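Local coordinates for protein accelerated cell death 11 (Arabidopsis thaliana, PDB 4NTG) that transfers ceramide-1-phosphate and phytoceramide-1-phosphate selectively between membranes, recognising the phosphate of the headgroup and not transporting ceramide or galactosylceramide, at residues A[81-86]-A[97-102]; A[105-110]-A[138-143]; A[110-115]-A[181-186]. The protein carries 1 engineered substitution. All coordinates share one frame; numbering follows the deposited sequence.

Interaction 1: A[81-86]-A[97-102]; sequences VMMDKD and SHTRNL. With 1PZ ((2S,3R,4E)-2-(dodecanoylamino)-3-hydroxyoctadec-4-en-1-yl dihydrogen phosphate), chain C.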
loop_
_atom_site.group_PDB
_atom_site.type_symbol
_atom_site.label_atom_id
_atom_site.label_comp_id
_atom_site.label_asym_id
_atom_site.label_seq_id
_atom_site.Cartn_x
_atom_site.Cartn_y
_atom_site.Cartn_z
ATOM N N VAL A 81 -14.893 5.183 -12.325
ATOM C CA VAL A 81 -15.417 6.516 -12.596
ATOM C C VAL A 81 -14.344 7.577 -12.347
ATOM O O VAL A 81 -14.237 8.564 -13.087
ATOM C CB VAL A 81 -16.700 6.777 -11.804
ATOM C CG1 VAL A 81 -17.114 8.250 -11.882
ATOM C CG2 VAL A 81 -17.824 5.876 -12.327
ATOM N N MET A 82 -13.514 7.338 -11.335
ATOM C CA MET A 82 -12.447 8.263 -10.984
ATOM C C MET A 82 -11.451 8.352 -12.135
ATOM O O MET A 82 -11.084 9.444 -12.565
ATOM C CB MET A 82 -11.758 7.801 -9.703
ATOM C CG MET A 82 -11.011 8.895 -8.950
ATOM S SD MET A 82 -10.149 8.274 -7.475
ATOM C CE MET A 82 -8.986 7.129 -8.236
ATOM N N MET A 83 -11.038 7.205 -12.660
ATOM C CA MET A 83 -10.078 7.195 -13.759
ATOM C C MET A 83 -10.678 7.726 -15.064
ATOM O O MET A 83 -10.036 8.531 -15.755
ATOM C CB MET A 83 -9.476 5.804 -13.931
ATOM C CG MET A 83 -8.783 5.343 -12.672
ATOM S SD MET A 83 -8.183 3.646 -12.725
ATOM C CE MET A 83 -6.919 3.807 -14.013
ATOM N N ASP A 84 -11.899 7.305 -15.394
ATOM C CA ASP A 84 -12.599 7.876 -16.557
ATOM C C ASP A 84 -12.744 9.420 -16.524
ATOM O O ASP A 84 -12.670 10.063 -17.571
ATOM C CB ASP A 84 -13.961 7.203 -16.797
ATOM C CG ASP A 84 -13.836 5.731 -17.145
ATOM O OD1 ASP A 84 -12.723 5.282 -17.490
ATOM O OD2 ASP A 84 -14.859 5.016 -17.073
ATOM N N LYS A 85 -12.933 10.022 -15.349
ATOM C CA LYS A 85 -12.979 11.487 -15.291
ATOM C C LYS A 85 -11.634 12.066 -15.698
ATOM O O LYS A 85 -11.569 12.896 -16.615
ATOM C CB LYS A 85 -13.367 12.013 -13.905
ATOM C CG LYS A 85 -14.829 11.841 -13.552
ATOM C CD LYS A 85 -15.124 12.384 -12.158
ATOM C CE LYS A 85 -16.610 12.314 -11.851
ATOM N NZ LYS A 85 -17.419 12.893 -12.965
ATOM N N ASP A 86 -10.570 11.619 -15.022
ATOM C CA ASP A 86 -9.213 12.086 -15.312
ATOM C C ASP A 86 -8.821 11.831 -16.769
ATOM O O ASP A 86 -8.163 12.667 -17.393
ATOM C CB ASP A 86 -8.198 11.478 -14.341
ATOM C CG ASP A 86 -8.369 11.989 -12.910
ATOM O OD1 ASP A 86 -9.048 13.019 -12.697
ATOM O OD2 ASP A 86 -7.815 11.349 -11.991
ATOM N N SER A 97 -3.485 14.655 -9.461
ATOM C CA SER A 97 -4.694 14.022 -9.974
ATOM C C SER A 97 -5.013 12.756 -9.180
ATOM O O SER A 97 -4.099 12.088 -8.671
ATOM C CB SER A 97 -4.518 13.631 -11.432
ATOM O OG SER A 97 -3.945 12.347 -11.524
ATOM N N HIS A 98 -6.301 12.422 -9.087
ATOM C CA HIS A 98 -6.741 11.248 -8.353
ATOM C C HIS A 98 -6.128 9.964 -8.907
ATOM O O HIS A 98 -5.707 9.088 -8.144
ATOM C CB HIS A 98 -8.261 11.141 -8.391
ATOM C CG HIS A 98 -8.962 12.270 -7.703
ATOM N ND1 HIS A 98 -8.440 12.903 -6.600
ATOM C CD2 HIS A 98 -10.140 12.874 -7.978
ATOM C CE1 HIS A 98 -9.274 13.855 -6.216
ATOM N NE2 HIS A 98 -10.309 13.858 -7.033
ATOM N N THR A 99 -6.073 9.858 -10.233
ATOM C CA THR A 99 -5.530 8.671 -10.876
ATOM C C THR A 99 -4.037 8.552 -10.600
ATOM O O THR A 99 -3.522 7.453 -10.364
ATOM C CB THR A 99 -5.797 8.687 -12.389
ATOM O OG1 THR A 99 -7.214 8.754 -12.617
ATOM C CG2 THR A 99 -5.246 7.433 -13.052
ATOM N N ARG A 100 -3.339 9.682 -10.629
ATOM C CA ARG A 100 -1.913 9.659 -10.327
ATOM C C ARG A 100 -1.676 9.196 -8.883
ATOM O O ARG A 100 -0.866 8.294 -8.647
ATOM C CB ARG A 100 -1.254 11.015 -10.602
ATOM C CG ARG A 100 0.234 11.082 -10.180
ATOM C CD ARG A 100 0.933 12.313 -10.772
ATOM N NE ARG A 100 2.193 12.650 -10.101
ATOM C CZ ARG A 100 3.146 13.413 -10.638
ATOM N NH1 ARG A 100 2.991 13.905 -11.859
ATOM N NH2 ARG A 100 4.251 13.680 -9.955
ATOM N N ASN A 101 -2.400 9.782 -7.928
ATOM C CA ASN A 101 -2.301 9.347 -6.542
ATOM C C ASN A 101 -2.719 7.896 -6.375
ATOM O O ASN A 101 -2.168 7.184 -5.515
ATOM C CB ASN A 101 -3.154 10.223 -5.631
ATOM C CG ASN A 101 -2.762 11.681 -5.688
ATOM O OD1 ASN A 101 -1.590 12.029 -5.883
ATOM N ND2 ASN A 101 -3.750 12.555 -5.529
ATOM N N LEU A 102 -3.696 7.467 -7.184
ATOM C CA LEU A 102 -4.191 6.086 -7.111
ATOM C C LEU A 102 -3.040 5.118 -7.394
ATOM O O LEU A 102 -2.848 4.133 -6.669
ATOM C CB LEU A 102 -5.389 5.848 -8.058
ATOM C CG LEU A 102 -5.905 4.403 -8.171
ATOM C CD1 LEU A 102 -6.250 3.828 -6.808
ATOM C CD2 LEU A 102 -7.091 4.247 -9.145
HETATM C CAS 1PZ C . 17.675 12.178 8.318
HETATM C CAF 1PZ C . 16.212 11.759 8.495
HETATM C CAG 1PZ C . 15.950 10.503 7.648
HETATM C CAH 1PZ C . 15.077 10.867 6.431
HETATM C CAI 1PZ C . 14.876 9.615 5.551
HETATM C CAJ 1PZ C . 13.660 9.813 4.648
HETATM C CAK 1PZ C . 12.738 8.592 4.808
HETATM C CAL 1PZ C . 12.152 8.227 3.432
HETATM C CAM 1PZ C . 10.916 9.093 3.103
HETATM C CAN 1PZ C . 10.234 8.396 1.891
HETATM C CAO 1PZ C . 9.184 9.343 1.297
HETATM C CAP 1PZ C . 9.229 9.162 -0.251
HETATM C CAQ 1PZ C . 7.792 9.087 -0.795
HETATM C CAE 1PZ C . 7.798 9.609 -2.214
HETATM C CAD 1PZ C . 7.137 10.793 -2.526
HETATM C CAC 1PZ C . 6.854 11.152 -3.998
HETATM O OAR 1PZ C . 8.051 11.243 -4.695
HETATM C CAB 1PZ C . 6.011 10.037 -4.576
HETATM C CAA 1PZ C . 5.275 10.548 -5.795
HETATM O OBB 1PZ C . 4.241 11.460 -5.450
HETATM P PAX 1PZ C . 3.866 12.620 -6.467
HETATM O OAZ 1PZ C . 3.283 13.666 -5.600
HETATM O OBA 1PZ C . 2.666 12.110 -7.367
HETATM O OAY 1PZ C . 5.024 13.098 -7.271
HETATM N NAW 1PZ C . 5.081 9.562 -3.591
HETATM C CAU 1PZ C . 4.846 8.210 -3.437
HETATM O OAV 1PZ C . 5.305 7.232 -4.256
HETATM C CAT 1PZ C . 3.984 7.854 -2.205
HETATM C CBC 1PZ C . 4.435 6.452 -1.714
HETATM C CBD 1PZ C . 4.363 6.464 -0.204
HETATM C CBE 1PZ C . 4.922 5.136 0.384
HETATM C CBF 1PZ C . 6.401 4.979 -0.013
HETATM C CBG 1PZ C . 7.293 4.973 1.250
HETATM C CBH 1PZ C . 7.504 3.519 1.694
HETATM C CBI 1PZ C . 8.991 3.301 2.000
HETATM C CBJ 1PZ C . 9.075 2.053 2.867
HETATM C CBK 1PZ C . 10.476 1.909 3.453
HETATM C CBL 1PZ C . 10.395 0.924 4.597
#

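Interaction 2: A[105-110]-A[138-143]; sequences VKRGLD and QVFAPH. With 1PZ ((2S,3R,4E)-2-(dodecanoylamino)-3-hydroxyoctadec-4-en-1-yl dihydrogen phosphate), chain C.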
loop_
_atom_site.group_PDB
_atom_site.type_symbol
_atom_site.label_atom_id
_atom_site.label_comp_id
_atom_site.label_asym_id
_atom_site.label_seq_id
_atom_site.Cartn_x
_atom_site.Cartn_y
_atom_site.Cartn_z
ATOM N N VAL A 105 -0.619 5.016 -4.470
ATOM C CA VAL A 105 -1.245 4.238 -3.402
ATOM C C VAL A 105 -1.177 2.730 -3.668
ATOM O O VAL A 105 -0.907 1.945 -2.750
ATOM C CB VAL A 105 -2.690 4.702 -3.146
ATOM C CG1 VAL A 105 -3.442 3.714 -2.242
ATOM C CG2 VAL A 105 -2.687 6.091 -2.526
ATOM N N LYS A 106 -1.393 2.331 -4.922
ATOM C CA LYS A 106 -1.257 0.927 -5.310
ATOM C C LYS A 106 0.148 0.415 -4.981
ATOM O O LYS A 106 0.322 -0.711 -4.513
ATOM C CB LYS A 106 -1.556 0.746 -6.798
ATOM C CG LYS A 106 -1.559 -0.700 -7.277
ATOM C CD LYS A 106 -0.188 -1.157 -7.788
ATOM C CE LYS A 106 0.334 -0.280 -8.929
ATOM N NZ LYS A 106 1.615 -0.829 -9.468
ATOM N N ARG A 107 1.154 1.245 -5.200
ATOM C CA ARG A 107 2.517 0.836 -4.884
ATOM C C ARG A 107 2.716 0.697 -3.375
ATOM O O ARG A 107 3.360 -0.253 -2.922
ATOM C CB ARG A 107 3.531 1.795 -5.512
ATOM C CG ARG A 107 3.538 1.742 -7.038
ATOM C CD ARG A 107 4.580 2.654 -7.647
ATOM N NE ARG A 107 4.386 2.786 -9.089
ATOM C CZ ARG A 107 4.573 3.917 -9.767
ATOM N NH1 ARG A 107 4.978 5.016 -9.133
ATOM N NH2 ARG A 107 4.362 3.944 -11.077
ATOM N N GLY A 108 2.142 1.624 -2.604
ATOM C CA GLY A 108 2.132 1.510 -1.154
ATOM C C GLY A 108 1.632 0.135 -0.718
ATOM O O GLY A 108 2.312 -0.546 0.063
ATOM N N LEU A 109 0.468 -0.281 -1.233
ATOM C CA LEU A 109 -0.127 -1.576 -0.891
ATOM C C LEU A 109 0.820 -2.728 -1.239
ATOM O O LEU A 109 1.125 -3.576 -0.393
ATOM C CB LEU A 109 -1.480 -1.757 -1.589
ATOM C CG LEU A 109 -2.540 -0.667 -1.380
ATOM C CD1 LEU A 109 -3.766 -0.942 -2.238
ATOM C CD2 LEU A 109 -2.924 -0.555 0.096
ATOM N N ASP A 110 1.295 -2.742 -2.483
ATOM C CA ASP A 110 2.313 -3.703 -2.913
ATOM C C ASP A 110 3.534 -3.727 -1.969
ATOM O O ASP A 110 3.971 -4.807 -1.533
ATOM C CB ASP A 110 2.759 -3.392 -4.340
ATOM C CG ASP A 110 3.093 -4.637 -5.126
ATOM O OD1 ASP A 110 2.808 -5.742 -4.628
ATOM O OD2 ASP A 110 3.624 -4.520 -6.247
ATOM N N GLN A 138 12.243 -3.794 -4.797
ATOM C CA GLN A 138 11.327 -4.391 -5.751
ATOM C C GLN A 138 10.147 -3.499 -6.121
ATOM O O GLN A 138 9.768 -3.447 -7.292
ATOM C CB GLN A 138 10.793 -5.717 -5.231
ATOM C CG GLN A 138 9.851 -6.376 -6.214
ATOM C CD GLN A 138 9.217 -7.598 -5.639
ATOM O OE1 GLN A 138 9.905 -8.551 -5.269
ATOM N NE2 GLN A 138 7.896 -7.581 -5.531
ATOM N N VAL A 139 9.547 -2.818 -5.144
ATOM C CA VAL A 139 8.314 -2.080 -5.428
ATOM C C VAL A 139 8.562 -0.617 -5.887
ATOM O O VAL A 139 7.924 -0.142 -6.838
ATOM C CB VAL A 139 7.320 -2.130 -4.239
ATOM C CG1 VAL A 139 6.062 -1.330 -4.553
ATOM C CG2 VAL A 139 6.946 -3.558 -3.887
ATOM N N PHE A 140 9.495 0.077 -5.230
ATOM C CA PHE A 140 9.708 1.500 -5.485
ATOM C C PHE A 140 11.011 1.893 -6.216
ATOM O O PHE A 140 11.116 3.013 -6.731
ATOM C CB PHE A 140 9.603 2.293 -4.182
ATOM C CG PHE A 140 8.188 2.525 -3.700
ATOM C CD1 PHE A 140 7.323 3.367 -4.400
ATOM C CD2 PHE A 140 7.742 1.939 -2.518
ATOM C CE1 PHE A 140 6.024 3.605 -3.936
ATOM C CE2 PHE A 140 6.451 2.163 -2.044
ATOM C CZ PHE A 140 5.583 2.994 -2.758
ATOM N N ALA A 141 12.008 1.013 -6.258
ATOM C CA ALA A 141 13.245 1.368 -6.972
ATOM C C ALA A 141 13.032 1.818 -8.428
ATOM O O ALA A 141 13.671 2.782 -8.867
ATOM C CB ALA A 141 14.301 0.259 -6.896
ATOM N N PRO A 142 12.142 1.137 -9.184
ATOM C CA PRO A 142 11.952 1.631 -10.556
ATOM C C PRO A 142 11.230 2.991 -10.646
ATOM O O PRO A 142 11.250 3.595 -11.726
ATOM C CB PRO A 142 11.089 0.545 -11.214
ATOM C CG PRO A 142 11.233 -0.684 -10.319
ATOM C CD PRO A 142 11.429 -0.139 -8.948
ATOM N N HIS A 143 10.619 3.469 -9.560
ATOM C CA HIS A 143 9.852 4.724 -9.638
ATOM C C HIS A 143 10.411 5.917 -8.836
ATOM O O HIS A 143 10.321 7.058 -9.287
ATOM C CB HIS A 143 8.372 4.478 -9.305
ATOM C CG HIS A 143 7.826 3.221 -9.910
ATOM N ND1 HIS A 143 7.595 2.077 -9.168
ATOM C CD2 HIS A 143 7.503 2.913 -11.188
ATOM C CE1 HIS A 143 7.139 1.126 -9.963
ATOM N NE2 HIS A 143 7.078 1.606 -11.193
HETATM C CAS 1PZ C . 17.675 12.178 8.318
HETATM C CAF 1PZ C . 16.212 11.759 8.495
HETATM C CAG 1PZ C . 15.950 10.503 7.648
HETATM C CAH 1PZ C . 15.077 10.867 6.431
HETATM C CAI 1PZ C . 14.876 9.615 5.551
HETATM C CAJ 1PZ C . 13.660 9.813 4.648
HETATM C CAK 1PZ C . 12.738 8.592 4.808
HETATM C CAL 1PZ C . 12.152 8.227 3.432
HETATM C CAM 1PZ C . 10.916 9.093 3.103
HETATM C CAN 1PZ C . 10.234 8.396 1.891
HETATM C CAO 1PZ C . 9.184 9.343 1.297
HETATM C CAP 1PZ C . 9.229 9.162 -0.251
HETATM C CAQ 1PZ C . 7.792 9.087 -0.795
HETATM C CAE 1PZ C . 7.798 9.609 -2.214
HETATM C CAD 1PZ C . 7.137 10.793 -2.526
HETATM C CAC 1PZ C . 6.854 11.152 -3.998
HETATM O OAR 1PZ C . 8.051 11.243 -4.695
HETATM C CAB 1PZ C . 6.011 10.037 -4.576
HETATM C CAA 1PZ C . 5.275 10.548 -5.795
HETATM O OBB 1PZ C . 4.241 11.460 -5.450
HETATM P PAX 1PZ C . 3.866 12.620 -6.467
HETATM O OAZ 1PZ C . 3.283 13.666 -5.600
HETATM O OBA 1PZ C . 2.666 12.110 -7.367
HETATM O OAY 1PZ C . 5.024 13.098 -7.271
HETATM N NAW 1PZ C . 5.081 9.562 -3.591
HETATM C CAU 1PZ C . 4.846 8.210 -3.437
HETATM O OAV 1PZ C . 5.305 7.232 -4.256
HETATM C CAT 1PZ C . 3.984 7.854 -2.205
HETATM C CBC 1PZ C . 4.435 6.452 -1.714
HETATM C CBD 1PZ C . 4.363 6.464 -0.204
HETATM C CBE 1PZ C . 4.922 5.136 0.384
HETATM C CBF 1PZ C . 6.401 4.979 -0.013
HETATM C CBG 1PZ C . 7.293 4.973 1.250
HETATM C CBH 1PZ C . 7.504 3.519 1.694
HETATM C CBI 1PZ C . 8.991 3.301 2.000
HETATM C CBJ 1PZ C . 9.075 2.053 2.867
HETATM C CBK 1PZ C . 10.476 1.909 3.453
HETATM C CBL 1PZ C . 10.395 0.924 4.597
#

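Interaction 3: A[110-115]-A[181-186]; sequences DMVKVL and QSYVNS. With 1PZ ((2S,3R,4E)-2-(dodecanoylamino)-3-hydroxyoctadec-4-en-1-yl dihydrogen phosphate), chain C.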
loop_
_atom_site.group_PDB
_atom_site.type_symbol
_atom_site.label_atom_id
_atom_site.label_comp_id
_atom_site.label_asym_id
_atom_site.label_seq_id
_atom_site.Cartn_x
_atom_site.Cartn_y
_atom_site.Cartn_z
ATOM N N ASP A 110 1.295 -2.742 -2.483
ATOM C CA ASP A 110 2.313 -3.703 -2.913
ATOM C C ASP A 110 3.534 -3.727 -1.969
ATOM O O ASP A 110 3.971 -4.807 -1.533
ATOM C CB ASP A 110 2.759 -3.392 -4.340
ATOM C CG ASP A 110 3.093 -4.637 -5.126
ATOM O OD1 ASP A 110 2.808 -5.742 -4.628
ATOM O OD2 ASP A 110 3.624 -4.520 -6.247
ATOM N N MET A 111 4.062 -2.539 -1.653
ATOM C CA MET A 111 5.151 -2.387 -0.687
ATOM C C MET A 111 4.916 -3.207 0.581
ATOM O O MET A 111 5.742 -4.033 0.955
ATOM C CB MET A 111 5.315 -0.922 -0.290
ATOM C CG MET A 111 6.373 -0.705 0.799
ATOM S SD MET A 111 7.992 -1.186 0.175
ATOM C CE MET A 111 8.980 -1.226 1.657
ATOM N N VAL A 112 3.779 -2.975 1.229
ATOM C CA VAL A 112 3.426 -3.689 2.454
ATOM C C VAL A 112 3.326 -5.200 2.220
ATOM O O VAL A 112 3.851 -6.001 3.002
ATOM C CB VAL A 112 2.112 -3.151 3.045
ATOM C CG1 VAL A 112 1.535 -4.148 4.072
ATOM C CG2 VAL A 112 2.356 -1.767 3.644
ATOM N N LYS A 113 2.666 -5.570 1.127
ATOM C CA LYS A 113 2.521 -6.963 0.747
ATOM C C LYS A 113 3.883 -7.677 0.638
ATOM O O LYS A 113 4.057 -8.761 1.211
ATOM C CB LYS A 113 1.719 -7.072 -0.562
ATOM C CG LYS A 113 1.827 -8.433 -1.280
ATOM C CD LYS A 113 0.901 -8.528 -2.492
ATOM C CE LYS A 113 1.163 -9.802 -3.303
ATOM N NZ LYS A 113 2.493 -9.791 -4.004
ATOM N N VAL A 114 4.843 -7.068 -0.067
ATOM C CA VAL A 114 6.165 -7.690 -0.266
ATOM C C VAL A 114 6.962 -7.673 1.031
ATOM O O VAL A 114 7.637 -8.657 1.366
ATOM C CB VAL A 114 6.963 -7.049 -1.442
ATOM C CG1 VAL A 114 8.369 -7.650 -1.555
ATOM C CG2 VAL A 114 6.221 -7.249 -2.765
ATOM N N LEU A 115 6.872 -6.563 1.765
ATOM C CA LEU A 115 7.421 -6.493 3.123
ATOM C C LEU A 115 6.900 -7.667 3.959
ATOM O O LEU A 115 7.685 -8.382 4.584
ATOM C CB LEU A 115 7.060 -5.166 3.799
ATOM C CG LEU A 115 7.690 -4.993 5.182
ATOM C CD1 LEU A 115 9.188 -4.880 5.026
ATOM C CD2 LEU A 115 7.159 -3.780 5.937
ATOM N N GLN A 181 -0.302 -12.800 6.607
ATOM C CA GLN A 181 -0.449 -13.694 5.448
ATOM C C GLN A 181 -1.785 -13.459 4.755
ATOM O O GLN A 181 -1.888 -13.487 3.514
ATOM C CB GLN A 181 -0.328 -15.167 5.845
ATOM C CG GLN A 181 -0.434 -16.107 4.650
ATOM C CD GLN A 181 0.698 -15.900 3.639
ATOM O OE1 GLN A 181 1.872 -15.855 4.013
ATOM N NE2 GLN A 181 0.348 -15.783 2.358
ATOM N N SER A 182 -2.809 -13.221 5.570
ATOM C CA SER A 182 -4.121 -12.833 5.069
ATOM C C SER A 182 -4.032 -11.581 4.173
ATOM O O SER A 182 -4.571 -11.572 3.052
ATOM C CB SER A 182 -5.063 -12.582 6.245
ATOM O OG SER A 182 -6.312 -12.092 5.801
ATOM N N TYR A 183 -3.363 -10.529 4.647
ATOM C CA TYR A 183 -3.283 -9.321 3.823
ATOM C C TYR A 183 -2.581 -9.639 2.502
ATOM O O TYR A 183 -3.009 -9.170 1.436
ATOM C CB TYR A 183 -2.580 -8.163 4.540
ATOM C CG TYR A 183 -2.257 -7.015 3.596
ATOM C CD1 TYR A 183 -3.200 -6.027 3.308
ATOM C CD2 TYR A 183 -1.015 -6.929 2.979
ATOM C CE1 TYR A 183 -2.900 -4.979 2.435
ATOM C CE2 TYR A 183 -0.716 -5.896 2.094
ATOM C CZ TYR A 183 -1.655 -4.927 1.835
ATOM O OH TYR A 183 -1.337 -3.911 0.964
ATOM N N VAL A 184 -1.505 -10.430 2.584
ATOM C CA VAL A 184 -0.787 -10.862 1.391
ATOM C C VAL A 184 -1.755 -11.580 0.436
ATOM O O VAL A 184 -1.805 -11.269 -0.770
ATOM C CB VAL A 184 0.389 -11.776 1.743
ATOM C CG1 VAL A 184 1.007 -12.384 0.479
ATOM C CG2 VAL A 184 1.447 -11.006 2.553
ATOM N N ASN A 185 -2.535 -12.515 0.973
ATOM C CA ASN A 185 -3.512 -13.241 0.152
ATOM C C ASN A 185 -4.574 -12.351 -0.489
ATOM O O ASN A 185 -4.958 -12.573 -1.637
ATOM C CB ASN A 185 -4.202 -14.335 0.965
ATOM C CG ASN A 185 -3.247 -15.411 1.415
ATOM O OD1 ASN A 185 -2.153 -15.555 0.866
ATOM N ND2 ASN A 185 -3.663 -16.191 2.409
ATOM N N SER A 186 -5.048 -11.356 0.266
ATOM C CA SER A 186 -6.140 -10.483 -0.174
ATOM C C SER A 186 -5.661 -9.384 -1.116
ATOM O O SER A 186 -6.290 -9.112 -2.131
ATOM C CB SER A 186 -6.839 -9.848 1.033
ATOM O OG SER A 186 -7.476 -10.822 1.838
HETATM C CAS 1PZ C . 17.675 12.178 8.318
HETATM C CAF 1PZ C . 16.212 11.759 8.495
HETATM C CAG 1PZ C . 15.950 10.503 7.648
HETATM C CAH 1PZ C . 15.077 10.867 6.431
HETATM C CAI 1PZ C . 14.876 9.615 5.551
HETATM C CAJ 1PZ C . 13.660 9.813 4.648
HETATM C CAK 1PZ C . 12.738 8.592 4.808
HETATM C CAL 1PZ C . 12.152 8.227 3.432
HETATM C CAM 1PZ C . 10.916 9.093 3.103
HETATM C CAN 1PZ C . 10.234 8.396 1.891
HETATM C CAO 1PZ C . 9.184 9.343 1.297
HETATM C CAP 1PZ C . 9.229 9.162 -0.251
HETATM C CAQ 1PZ C . 7.792 9.087 -0.795
HETATM C CAE 1PZ C . 7.798 9.609 -2.214
HETATM C CAD 1PZ C . 7.137 10.793 -2.526
HETATM C CAC 1PZ C . 6.854 11.152 -3.998
HETATM O OAR 1PZ C . 8.051 11.243 -4.695
HETATM C CAB 1PZ C . 6.011 10.037 -4.576
HETATM C CAA 1PZ C . 5.275 10.548 -5.795
HETATM O OBB 1PZ C . 4.241 11.460 -5.450
HETATM P PAX 1PZ C . 3.866 12.620 -6.467
HETATM O OAZ 1PZ C . 3.283 13.666 -5.600
HETATM O OBA 1PZ C . 2.666 12.110 -7.367
HETATM O OAY 1PZ C . 5.024 13.098 -7.271
HETATM N NAW 1PZ C . 5.081 9.562 -3.591
HETATM C CAU 1PZ C . 4.846 8.210 -3.437
HETATM O OAV 1PZ C . 5.305 7.232 -4.256
HETATM C CAT 1PZ C . 3.984 7.854 -2.205
HETATM C CBC 1PZ C . 4.435 6.452 -1.714
HETATM C CBD 1PZ C . 4.363 6.464 -0.204
HETATM C CBE 1PZ C . 4.922 5.136 0.384
HETATM C CBF 1PZ C . 6.401 4.979 -0.013
HETATM C CBG 1PZ C . 7.293 4.973 1.250
HETATM C CBH 1PZ C . 7.504 3.519 1.694
HETATM C CBI 1PZ C . 8.991 3.301 2.000
HETATM C CBJ 1PZ C . 9.075 2.053 2.867
HETATM C CBK 1PZ C . 10.476 1.909 3.453
HETATM C CBL 1PZ C . 10.395 0.924 4.597
#

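Interaction 1: A[81-86]-A[97-102]
D86 and T99 supply the hydrogen bonds of this contact, both ending on one carboxylate oxygen. D86 OD2 accepts from T99 N at 2.9 Å, a donor lying nearly on the C-O axis, and from T99 OG1 at 2.7 Å, which arrives on the anti side and 19° out of the carboxylate plane. With OG1 anti to its own carbonyl carbon (chi1 -59°), the T99 hydroxyl lies beside the backbone N, and the two donors can share a single acceptor. An aspartate suits the place because its short side chain brings a carboxylate to the first turn of a helix, where backbone N-H groups lack partners in the preceding turn; the start of the helix probably also stabilises its negative charge. S97 is the N-cap: its OG accepts from R100 N, and it is hydrogen-bonded to V92 O as well.

In the all-helical fold of the glycolipid transfer protein family, these bonds join helix 79-88 to the start of helix 98-120, the short segments lying at 127° with axes 9.4 Å apart.

The apolar part is carried by two methionines, whose unbranched, flexible chains can follow the neighbouring helix. M82 crosses H98 at about a right angle, SD lying 3.6 Å from H98 CB and oblique to the imidazole, whose ND1 is hydrogen-bonded to D68. A bend at its last torsion turns M82 CE to L102 CD2, 3.6 Å away. M83 SD reaches the same L102 methyl, and F198 of helix 173-199 touches M83, T99 and L102.

R100 takes no part in the helix contact and serves the lipid instead, which K65, R104 and H144 also hydrogen-bond. Its extended chain presents the guanidinium edge to the ceramide-1-phosphate: R100 NE donates to OBA at 2.8 Å and NH2 to OAY at 2.9 Å.

Interaction 2: A[105-110]-A[138-143]
R107 lays its guanidinium flat on the imidazole of H143, the planes 3° apart and the centres 3.4 Å from each other. The arginine chain, extended from CG to NE, spans the gap between helix 98-120 and the loop after helix 129-139, bringing R107 NE over the middle of the imidazole and the guanidinium centre over H143 CG. P142 CB lies over the opposite imidazole face. At the ring edge, H143 ND1 makes a weak bond to V139 O at 3.2 Å, in plane, which may help set the ring's rotation.

Nearer the helix the contact is van der Waals packing, without hydrogen bonds across it. V139 lays CG1 3.3 Å from R107 O and also against D110 CB; its beta-branching holds both methyls close to the backbone. F140 places CE1 3.5 Å from R107 CB, while its CE2 lies 3.5 Å from CBF of the lipid acyl chain; the ring thus touches both arginine and ligand, and it stacks on H144 of the lipid-binding site.

R107 NH2 also forms a salt bridge with the C-terminal carboxylate of W207. A delocalised cation stacked on an aromatic ring keeps its edge available for in-plane bonds, and so stacking and salt bridge can coexist; the nearby cation would be expected to disfavour protonation of H143.

Interaction 3: A[110-115]-A[181-186]
Y183 turns the edge of its ring to helix 98-120, reaching across from helix 173-199 in the helical core of the glycolipid transfer protein fold. The short segments run at 131° to each other, axes 9.2 Å apart, and contact is confined to a few residues round the closest backbone pair, K113 and V184. The Y183 beta carbon points toward the partner helix, and with CG anti to the backbone N (chi1 169°) the ring continues to it, K113 N lying at its edge, 3.5 Å from Y183 CE2.

V112 meets the tyrosine at about a right angle: its CG1, the branch anti to the backbone N, comes within 3.5 Å of Y183 CE2, approaching obliquely to the ring. A compact valine lets the large aromatic come close to the helix backbone. F18 also packs on Y183, the two rings edge-to-face.

K113 lends its aliphatic part to the contact, CB lying 3.8 Å from Y183 CE2, while the chain carries its amino group away toward E117, a long and weak ion pair. V184 puts CG2 3.7 Å from K113 O. The phenol at the far end of the ring is hydrogen-bonded to the backbone of the facing helix, Y183 OH to L109 O.

All three interactions use helix 98-120, which passes from the headgroup site along the lipid chains. Interaction 1 lies near its start, where R100 binds the phosphate; K65, R104 and H144 also hydrogen-bond the lipid. Interaction 2, centred about 18 Å away, reaches the same ligand through F140. Interaction 3 is about 12 Å from interaction 2, between centres, and touches the lipid through M111, whose CE is 3.5 Å from CBJ. Interactions 2 and 3 share D110 and meet directly: V139 CG1 lies 3.7 Å from M111 N. Interactions 1 and 3 do not touch, their centres being about 24 Å apart on opposite sides of the chain's centre.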